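Local coordinates for sulfate transporter 4.1, chloroplastic (Arabidopsis thaliana, PDB 7LHV), which cotransports sulfate and protons across a membrane, as a dimeric SLC26/SulP transporter that may help regulate sulfate assimilation, at residues 227-232 / 251-256; 266-271 / 435-440; 580-585 / 611-616. One frame throughout, in Å; residues are numbered along the deposited sequence.

Interaction 1 of 3, residues 227-232 / 251-256; sequences YFLGYS and DKFQWP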
loop_
_atom_site.group_PDB
_atom_site.type_symbol
_atom_site.label_atom_id
_atom_site.label_comp_id
_atom_site.label_asym_id
_atom_site.label_seq_id
_atom_site.Cartn_x
_atom_site.Cartn_y
_atom_site.Cartn_z
ATOM N N TYR A 227 35.997 -14.417 11.474
ATOM C CA TYR A 227 37.000 -14.222 12.516
ATOM C C TYR A 227 37.376 -15.546 13.165
ATOM O O TYR A 227 38.532 -15.750 13.550
ATOM C CB TYR A 227 36.486 -13.234 13.560
ATOM C CG TYR A 227 36.207 -11.860 13.006
ATOM C CD1 TYR A 227 37.237 -10.958 12.788
ATOM C CD2 TYR A 227 34.916 -11.468 12.688
ATOM C CE1 TYR A 227 36.988 -9.701 12.279
ATOM C CE2 TYR A 227 34.658 -10.215 12.176
ATOM C CZ TYR A 227 35.698 -9.335 11.973
ATOM O OH TYR A 227 35.446 -8.083 11.463
ATOM N N PHE A 228 36.406 -16.450 13.312
ATOM C CA PHE A 228 36.715 -17.788 13.800
ATOM C C PHE A 228 37.618 -18.525 12.822
ATOM O O PHE A 228 38.581 -19.185 13.228
ATOM C CB PHE A 228 35.429 -18.582 14.020
ATOM C CG PHE A 228 34.676 -18.211 15.266
ATOM C CD1 PHE A 228 34.870 -16.988 15.881
ATOM C CD2 PHE A 228 33.764 -19.090 15.818
ATOM C CE1 PHE A 228 34.171 -16.653 17.016
ATOM C CE2 PHE A 228 33.065 -18.761 16.955
ATOM C CZ PHE A 228 33.268 -17.540 17.554
ATOM N N LEU A 229 37.320 -18.421 11.525
ATOM C CA LEU A 229 38.107 -19.130 10.520
ATOM C C LEU A 229 39.539 -18.620 10.478
ATOM O O LEU A 229 40.485 -19.407 10.356
ATOM C CB LEU A 229 37.450 -18.992 9.148
ATOM C CG LEU A 229 36.063 -19.612 8.996
ATOM C CD1 LEU A 229 35.511 -19.321 7.614
ATOM C CD2 LEU A 229 36.120 -21.104 9.251
ATOM N N GLY A 230 39.723 -17.307 10.579
ATOM C CA GLY A 230 41.039 -16.707 10.568
ATOM C C GLY A 230 41.460 -16.088 9.255
ATOM O O GLY A 230 42.526 -15.463 9.204
ATOM N N TYR A 231 40.668 -16.234 8.195
ATOM C CA TYR A 231 40.978 -15.632 6.908
ATOM C C TYR A 231 39.792 -14.808 6.429
ATOM O O TYR A 231 38.637 -15.118 6.729
ATOM C CB TYR A 231 41.344 -16.688 5.853
ATOM C CG TYR A 231 40.317 -17.785 5.674
ATOM C CD1 TYR A 231 39.266 -17.640 4.782
ATOM C CD2 TYR A 231 40.415 -18.974 6.380
ATOM C CE1 TYR A 231 38.334 -18.642 4.610
ATOM C CE2 TYR A 231 39.488 -19.980 6.213
ATOM C CZ TYR A 231 38.450 -19.809 5.328
ATOM O OH TYR A 231 37.523 -20.812 5.161
ATOM N N SER A 232 40.095 -13.749 5.684
ATOM C CA SER A 232 39.054 -12.871 5.172
ATOM C C SER A 232 38.197 -13.600 4.145
ATOM O O SER A 232 38.703 -14.343 3.302
ATOM C CB SER A 232 39.671 -11.621 4.547
ATOM O OG SER A 232 38.677 -10.654 4.258
ATOM N N ASP A 251 41.534 -23.394 2.608
ATOM C CA ASP A 251 42.954 -23.726 2.638
ATOM C C ASP A 251 43.767 -22.804 3.540
ATOM O O ASP A 251 44.939 -23.098 3.795
ATOM C CB ASP A 251 43.522 -23.716 1.217
ATOM C CG ASP A 251 43.446 -22.349 0.560
ATOM O OD1 ASP A 251 42.914 -21.407 1.183
ATOM O OD2 ASP A 251 43.914 -22.218 -0.589
ATOM N N LYS A 252 43.184 -21.704 4.020
ATOM C CA LYS A 252 43.867 -20.767 4.906
ATOM C C LYS A 252 43.339 -20.845 6.336
ATOM O O LYS A 252 43.360 -19.852 7.067
ATOM C CB LYS A 252 43.741 -19.340 4.376
ATOM C CG LYS A 252 44.404 -19.111 3.034
ATOM C CD LYS A 252 43.983 -17.781 2.434
ATOM C CE LYS A 252 42.624 -17.892 1.762
ATOM N NZ LYS A 252 42.180 -16.596 1.181
ATOM N N PHE A 253 42.867 -22.017 6.747
ATOM C CA PHE A 253 42.283 -22.176 8.072
ATOM C C PHE A 253 43.360 -22.153 9.150
ATOM O O PHE A 253 44.464 -22.672 8.962
ATOM C CB PHE A 253 41.498 -23.486 8.134
ATOM C CG PHE A 253 40.719 -23.671 9.402
ATOM C CD1 PHE A 253 39.599 -22.903 9.662
ATOM C CD2 PHE A 253 41.096 -24.631 10.324
ATOM C CE1 PHE A 253 38.879 -23.078 10.824
ATOM C CE2 PHE A 253 40.377 -24.810 11.487
ATOM C CZ PHE A 253 39.268 -24.034 11.737
ATOM N N GLN A 254 43.033 -21.540 10.289
ATOM C CA GLN A 254 43.905 -21.518 11.456
ATOM C C GLN A 254 43.174 -22.110 12.652
ATOM O O GLN A 254 41.987 -21.844 12.860
ATOM C CB GLN A 254 44.373 -20.099 11.793
ATOM C CG GLN A 254 45.363 -19.501 10.812
ATOM C CD GLN A 254 44.688 -18.848 9.630
ATOM O OE1 GLN A 254 43.493 -18.559 9.668
ATOM N NE2 GLN A 254 45.451 -18.603 8.572
ATOM N N TRP A 255 43.891 -22.910 13.438
ATOM C CA TRP A 255 43.326 -23.586 14.603
ATOM C C TRP A 255 43.167 -22.680 15.827
ATOM O O TRP A 255 42.123 -22.750 16.488
ATOM C CB TRP A 255 44.175 -24.809 14.972
ATOM C CG TRP A 255 43.731 -26.077 14.307
ATOM C CD1 TRP A 255 42.748 -26.212 13.371
ATOM C CD2 TRP A 255 44.248 -27.394 14.538
ATOM N NE1 TRP A 255 42.625 -27.529 12.999
ATOM C CE2 TRP A 255 43.534 -28.276 13.702
ATOM C CE3 TRP A 255 45.246 -27.914 15.369
ATOM C CZ2 TRP A 255 43.786 -29.645 13.672
ATOM C CZ3 TRP A 255 45.495 -29.274 15.337
ATOM C CH2 TRP A 255 44.768 -30.123 14.495
ATOM N N PRO A 256 44.157 -21.859 16.192
ATOM C CA PRO A 256 44.042 -21.073 17.436
ATOM C C PRO A 256 42.825 -20.159 17.453
ATOM O O PRO A 256 42.072 -20.173 18.440
ATOM C CB PRO A 256 45.354 -20.275 17.475
ATOM C CG PRO A 256 46.309 -21.126 16.751
ATOM C CD PRO A 256 45.524 -21.764 15.641
#
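The Y231 side chain lies across that of K252 at about a right angle. The two CB atoms are 3.9 Å apart, and the ring carbon CD2 leans over the peptide that follows K252, 3.5 Å from K252 C. Chi1 of 54° puts Y231 CG between its backbone N and carbonyl carbon, 3.9 Å from K252 O. At the far end of the ring, the Y231 hydroxyl is hydrogen-bonded to the backbone carbonyl of I246. A second crossing near a right angle brings the methyl CD2 of L229 to CE1 of F253, 3.7 Å away, with CD1 of the same ring slightly farther, at 3.9 Å. The contact sits where helix 206-229 of the membrane domain ends. G230 leaves it with positive phi (101°), where a CB would press on the carbonyl O of L229. That carbonyl receives the backbone N-H of Q254 in a weak hydrogen bond of 3.3 Å from Q254 N to L229 O (N-H...O angle 162°). The segment 251-256 then runs into helix 255-277, so the bond ties the last turn of one helix to the loop leading into the next. The F253 ring also packs edge-to-face with F258.

Interaction 2 of 3, residues 266-271 / 435-440; sequences VILQVM and AAIVIS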
loop_
_atom_site.group_PDB
_atom_site.type_symbol
_atom_site.label_atom_id
_atom_site.label_comp_id
_atom_site.label_asym_id
_atom_site.label_seq_id
_atom_site.Cartn_x
_atom_site.Cartn_y
_atom_site.Cartn_z
ATOM N N VAL A 266 30.936 -21.053 23.505
ATOM C CA VAL A 266 30.347 -22.081 24.361
ATOM C C VAL A 266 30.162 -21.552 25.776
ATOM O O VAL A 266 29.107 -21.749 26.393
ATOM C CB VAL A 266 31.216 -23.352 24.338
ATOM C CG1 VAL A 266 30.922 -24.221 25.549
ATOM C CG2 VAL A 266 30.980 -24.128 23.056
ATOM N N ILE A 267 31.176 -20.869 26.311
ATOM C CA ILE A 267 31.073 -20.325 27.662
ATOM C C ILE A 267 29.958 -19.291 27.738
ATOM O O ILE A 267 29.165 -19.278 28.688
ATOM C CB ILE A 267 32.424 -19.734 28.106
ATOM C CG1 ILE A 267 33.452 -20.849 28.304
ATOM C CG2 ILE A 267 32.260 -18.925 29.381
ATOM C CD1 ILE A 267 33.094 -21.823 29.399
ATOM N N LEU A 268 29.873 -18.411 26.737
ATOM C CA LEU A 268 28.839 -17.382 26.735
ATOM C C LEU A 268 27.447 -17.996 26.684
ATOM O O LEU A 268 26.547 -17.575 27.421
ATOM C CB LEU A 268 29.043 -16.435 25.554
ATOM C CG LEU A 268 29.786 -15.124 25.812
ATOM C CD1 LEU A 268 31.117 -15.379 26.492
ATOM C CD2 LEU A 268 29.986 -14.373 24.511
ATOM N N GLN A 269 27.249 -18.995 25.822
ATOM C CA GLN A 269 25.932 -19.610 25.707
ATOM C C GLN A 269 25.569 -20.390 26.965
ATOM O O GLN A 269 24.410 -20.377 27.394
ATOM C CB GLN A 269 25.879 -20.504 24.470
ATOM C CG GLN A 269 25.481 -19.757 23.207
ATOM C CD GLN A 269 25.303 -20.673 22.016
ATOM O OE1 GLN A 269 25.698 -21.837 22.047
ATOM N NE2 GLN A 269 24.701 -20.148 20.954
ATOM N N VAL A 270 26.545 -21.065 27.578
ATOM C CA VAL A 270 26.285 -21.773 28.829
ATOM C C VAL A 270 25.887 -20.791 29.923
ATOM O O VAL A 270 24.930 -21.028 30.674
ATOM C CB VAL A 270 27.512 -22.609 29.234
ATOM C CG1 VAL A 270 27.476 -22.931 30.717
ATOM C CG2 VAL A 270 27.574 -23.885 28.413
ATOM N N MET A 271 26.609 -19.672 30.030
ATOM C CA MET A 271 26.270 -18.669 31.034
ATOM C C MET A 271 24.879 -18.098 30.794
ATOM O O MET A 271 24.102 -17.923 31.739
ATOM C CB MET A 271 27.313 -17.551 31.030
ATOM C CG MET A 271 28.642 -17.939 31.649
ATOM S SD MET A 271 29.873 -16.631 31.511
ATOM C CE MET A 271 29.219 -15.431 32.666
ATOM N N ALA A 435 33.772 -11.447 17.817
ATOM C CA ALA A 435 32.955 -12.237 16.903
ATOM C C ALA A 435 32.073 -13.218 17.664
ATOM O O ALA A 435 30.898 -13.400 17.327
ATOM C CB ALA A 435 33.844 -12.978 15.910
ATOM N N ALA A 436 32.627 -13.863 18.692
ATOM C CA ALA A 436 31.840 -14.783 19.503
ATOM C C ALA A 436 30.727 -14.052 20.238
ATOM O O ALA A 436 29.620 -14.579 20.384
ATOM C CB ALA A 436 32.743 -15.518 20.492
ATOM N N ILE A 437 31.002 -12.837 20.710
ATOM C CA ILE A 437 29.966 -12.053 21.380
ATOM C C ILE A 437 28.833 -11.728 20.416
ATOM O O ILE A 437 27.652 -11.834 20.769
ATOM C CB ILE A 437 30.570 -10.779 21.997
ATOM C CG1 ILE A 437 31.419 -11.134 23.216
ATOM C CG2 ILE A 437 29.476 -9.813 22.392
ATOM C CD1 ILE A 437 32.225 -9.981 23.736
ATOM N N VAL A 438 29.165 -11.329 19.186
ATOM C CA VAL A 438 28.126 -11.033 18.199
ATOM C C VAL A 438 27.321 -12.286 17.872
ATOM O O VAL A 438 26.089 -12.238 17.749
ATOM C CB VAL A 438 28.738 -10.416 16.929
ATOM C CG1 VAL A 438 27.663 -10.190 15.884
ATOM C CG2 VAL A 438 29.412 -9.114 17.252
ATOM N N ILE A 439 28.001 -13.422 17.709
ATOM C CA ILE A 439 27.306 -14.666 17.391
ATOM C C ILE A 439 26.358 -15.051 18.518
ATOM O O ILE A 439 25.216 -15.459 18.278
ATOM C CB ILE A 439 28.321 -15.783 17.096
ATOM C CG1 ILE A 439 29.018 -15.532 15.763
ATOM C CG2 ILE A 439 27.636 -17.133 17.078
ATOM C CD1 ILE A 439 30.161 -16.474 15.499
ATOM N N SER A 440 26.813 -14.927 19.767
ATOM C CA SER A 440 25.952 -15.224 20.906
ATOM C C SER A 440 24.770 -14.267 20.970
ATOM O O SER A 440 23.651 -14.672 21.305
ATOM C CB SER A 440 26.761 -15.166 22.200
ATOM O OG SER A 440 25.922 -15.295 23.333
#
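L268 reaches from helix 255-277 onto helix 431-443, where its side chain and that of I437 cross obliquely. The branch that does the touching is CD2, which lies 3.8 Å from I437 CG1 and 3.9 Å from I437 CA, so the methyl rests on the backbone of the opposing helix as well as on its side chain. I437 meets it with CG1, which chi1 (-72°) sets beside the backbone N, anti to the carbonyl carbon. S440, about a turn on from I437, meets the same methyl: its CB approaches L268 CD2 at 4.0 Å, while its OG, anti to the S440 backbone N (chi1 173°), comes to 4.0 Å from L268 CB. L268 thus touches two residues about a turn apart, and its CD2 is also 4.1 Å from A436 O. Q269 adds a looser touch, its CG 4.5 Å from S440 OG. The two helices belong to the membrane domain of the SLC26/SulP fold and run in the same sense, their short axes 9.7 Å apart at closest approach with a signed crossing angle of -36°. No hydrogen bond spans the two segments, so their contact is one of van der Waals packing. Two further helices pack on I437, through P111 and S115 of helix 91-119 and I293 of helix 284-300; S440 also touches L265, three residues before L268 on helix 255-277.

Interaction 3 of 3, residues 580-585 / 611-616; sequences THIDSS and KDVHLT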
loop_
_atom_site.group_PDB
_atom_site.type_symbol
_atom_site.label_atom_id
_atom_site.label_comp_id
_atom_site.label_asym_id
_atom_site.label_seq_id
_atom_site.Cartn_x
_atom_site.Cartn_y
_atom_site.Cartn_z
ATOM N N THR A 580 -20.192 2.698 9.025
ATOM C CA THR A 580 -19.861 3.846 9.861
ATOM C C THR A 580 -19.900 5.144 9.066
ATOM O O THR A 580 -20.426 6.155 9.543
ATOM C CB THR A 580 -18.490 3.646 10.500
ATOM O OG1 THR A 580 -18.507 2.464 11.308
ATOM C CG2 THR A 580 -18.136 4.835 11.376
ATOM N N HIS A 581 -19.358 5.135 7.849
ATOM C CA HIS A 581 -19.295 6.340 7.036
ATOM C C HIS A 581 -19.236 5.944 5.569
ATOM O O HIS A 581 -18.875 4.817 5.228
ATOM C CB HIS A 581 -18.086 7.199 7.409
ATOM C CG HIS A 581 -16.807 6.427 7.506
ATOM N ND1 HIS A 581 -16.092 6.031 6.395
ATOM C CD2 HIS A 581 -16.113 5.979 8.577
ATOM C CE1 HIS A 581 -15.016 5.370 6.779
ATOM N NE2 HIS A 581 -15.004 5.324 8.099
ATOM N N ILE A 582 -19.599 6.891 4.705
ATOM C CA ILE A 582 -19.521 6.709 3.262
ATOM C C ILE A 582 -18.918 7.958 2.636
ATOM O O ILE A 582 -19.117 9.076 3.117
ATOM C CB ILE A 582 -20.897 6.399 2.632
ATOM C CG1 ILE A 582 -21.912 7.486 2.971
ATOM C CG2 ILE A 582 -21.400 5.044 3.072
ATOM C CD1 ILE A 582 -23.260 7.258 2.336
ATOM N N ASP A 583 -18.168 7.758 1.557
ATOM C CA ASP A 583 -17.533 8.842 0.832
ATOM C C ASP A 583 -18.301 9.129 -0.459
ATOM O O ASP A 583 -19.400 8.621 -0.684
ATOM C CB ASP A 583 -16.066 8.503 0.563
ATOM C CG ASP A 583 -15.900 7.250 -0.261
ATOM O OD1 ASP A 583 -16.884 6.497 -0.397
ATOM O OD2 ASP A 583 -14.786 7.014 -0.772
ATOM N N SER A 584 -17.715 9.969 -1.316
ATOM C CA SER A 584 -18.366 10.338 -2.570
ATOM C C SER A 584 -18.524 9.140 -3.496
ATOM O O SER A 584 -19.547 9.002 -4.179
ATOM C CB SER A 584 -17.567 11.436 -3.261
ATOM O OG SER A 584 -16.376 10.905 -3.812
ATOM N N SER A 585 -17.509 8.276 -3.559
ATOM C CA SER A 585 -17.606 7.091 -4.404
ATOM C C SER A 585 -18.784 6.223 -3.991
ATOM O O SER A 585 -19.462 5.633 -4.840
ATOM C CB SER A 585 -16.305 6.292 -4.346
ATOM O OG SER A 585 -15.204 7.080 -4.761
ATOM N N LYS A 611 -26.160 8.682 11.025
ATOM C CA LYS A 611 -26.372 10.124 10.964
ATOM C C LYS A 611 -25.420 10.779 9.970
ATOM O O LYS A 611 -25.840 11.575 9.122
ATOM C CB LYS A 611 -26.217 10.738 12.355
ATOM C CG LYS A 611 -27.196 10.216 13.412
ATOM C CD LYS A 611 -28.635 10.683 13.185
ATOM C CE LYS A 611 -29.460 9.679 12.384
ATOM N NZ LYS A 611 -30.885 10.092 12.260
ATOM N N ASP A 612 -24.131 10.444 10.050
ATOM C CA ASP A 612 -23.180 10.936 9.058
ATOM C C ASP A 612 -23.494 10.379 7.677
ATOM O O ASP A 612 -23.413 11.097 6.672
ATOM C CB ASP A 612 -21.757 10.569 9.473
ATOM C CG ASP A 612 -21.282 11.357 10.675
ATOM O OD1 ASP A 612 -21.555 12.574 10.736
ATOM O OD2 ASP A 612 -20.636 10.759 11.561
ATOM N N VAL A 613 -23.857 9.098 7.609
ATOM C CA VAL A 613 -24.225 8.486 6.337
ATOM C C VAL A 613 -25.460 9.162 5.757
ATOM O O VAL A 613 -25.516 9.460 4.558
ATOM C CB VAL A 613 -24.438 6.973 6.521
ATOM C CG1 VAL A 613 -25.244 6.417 5.376
ATOM C CG2 VAL A 613 -23.103 6.266 6.621
ATOM N N HIS A 614 -26.468 9.414 6.593
ATOM C CA HIS A 614 -27.672 10.084 6.114
ATOM C C HIS A 614 -27.362 11.495 5.634
ATOM O O HIS A 614 -27.909 11.945 4.621
ATOM C CB HIS A 614 -28.733 10.115 7.212
ATOM C CG HIS A 614 -30.090 10.518 6.726
ATOM N ND1 HIS A 614 -30.664 11.729 7.046
ATOM C CD2 HIS A 614 -30.984 9.873 5.940
ATOM C CE1 HIS A 614 -31.855 11.811 6.482
ATOM N NE2 HIS A 614 -32.074 10.697 5.806
ATOM N N LEU A 615 -26.495 12.211 6.352
ATOM C CA LEU A 615 -26.125 13.557 5.928
ATOM C C LEU A 615 -25.418 13.533 4.579
ATOM O O LEU A 615 -25.712 14.354 3.701
ATOM C CB LEU A 615 -25.242 14.212 6.987
ATOM C CG LEU A 615 -24.697 15.612 6.699
ATOM C CD1 LEU A 615 -25.784 16.518 6.139
ATOM C CD2 LEU A 615 -24.091 16.210 7.958
ATOM N N THR A 616 -24.486 12.593 4.391
ATOM C CA THR A 616 -23.791 12.489 3.110
ATOM C C THR A 616 -24.755 12.130 1.986
ATOM O O THR A 616 -24.671 12.682 0.882
ATOM C CB THR A 616 -22.667 11.460 3.204
ATOM O OG1 THR A 616 -21.684 11.914 4.141
ATOM C CG2 THR A 616 -22.006 11.261 1.851
#
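I582 packs against helix 611-620, meeting V613 and T616. Its CB carries CG1 into the crowded position between backbone N and carbonyl carbon (chi1 56°), and CG2 beside the backbone N. CG2 meets V613 CG2 at 4.1 Å. CG1 is flanked by both partners, 3.9 Å from T616 CG2 and 4.0 Å from V613 CG2. From there the chain stays extended (chi2 178°), and the tip CD1 comes to 3.7 Å from V613 CG1 and 3.9 Å from V613 O. Against V613 the isoleucine crosses at about a right angle, while it and T616 slide past each other in opposite directions. V613 CG2 also covers the backbone one residue earlier, 3.8 Å from H581 CA. T616 divides its two branches: CG2 faces I582, whereas OG1 turns back on its own helix and donates to D612 O, 3.2 Å away. That carbonyl also accepts the T616 backbone N, the two donors arriving from opposite faces of its plane. An alanine at T616 would probably open a gap beside I582 CG1 and leave D612 O with one of these donors lost. One residue on from I582, D583 is the N-cap of helix 584-599, its OD1 accepting from A586 N, and S584 OG is hydrogen-bonded to D461 of the second subunit. The contact lies in the STAS domain, where the loop after strand 569-575 enters helix 584-599 against helix 611-620, an element of the alternating strand-helix STAS fold.

How the interactions relate
Interactions 1 and 2 share helix 255-277 in the membrane domain and touch each other: the F228 ring packs on A435 and A436, and Y227 on A435. Interaction 1, at the start of that helix, is partly buried and mixes ring contacts with one weak backbone bond at a helix end. Interaction 2, farther along, is buried and packs a leucine on an isoleucine and a serine, with no hydrogen bond across. Interaction 3 stands apart in the STAS domain, its nearest atoms about 45 Å from those of interaction 2. Also partly buried, it sets a loop against a helix through aliphatic packing, and its segment 580-585 reaches the second subunit, which neither membrane contact touches.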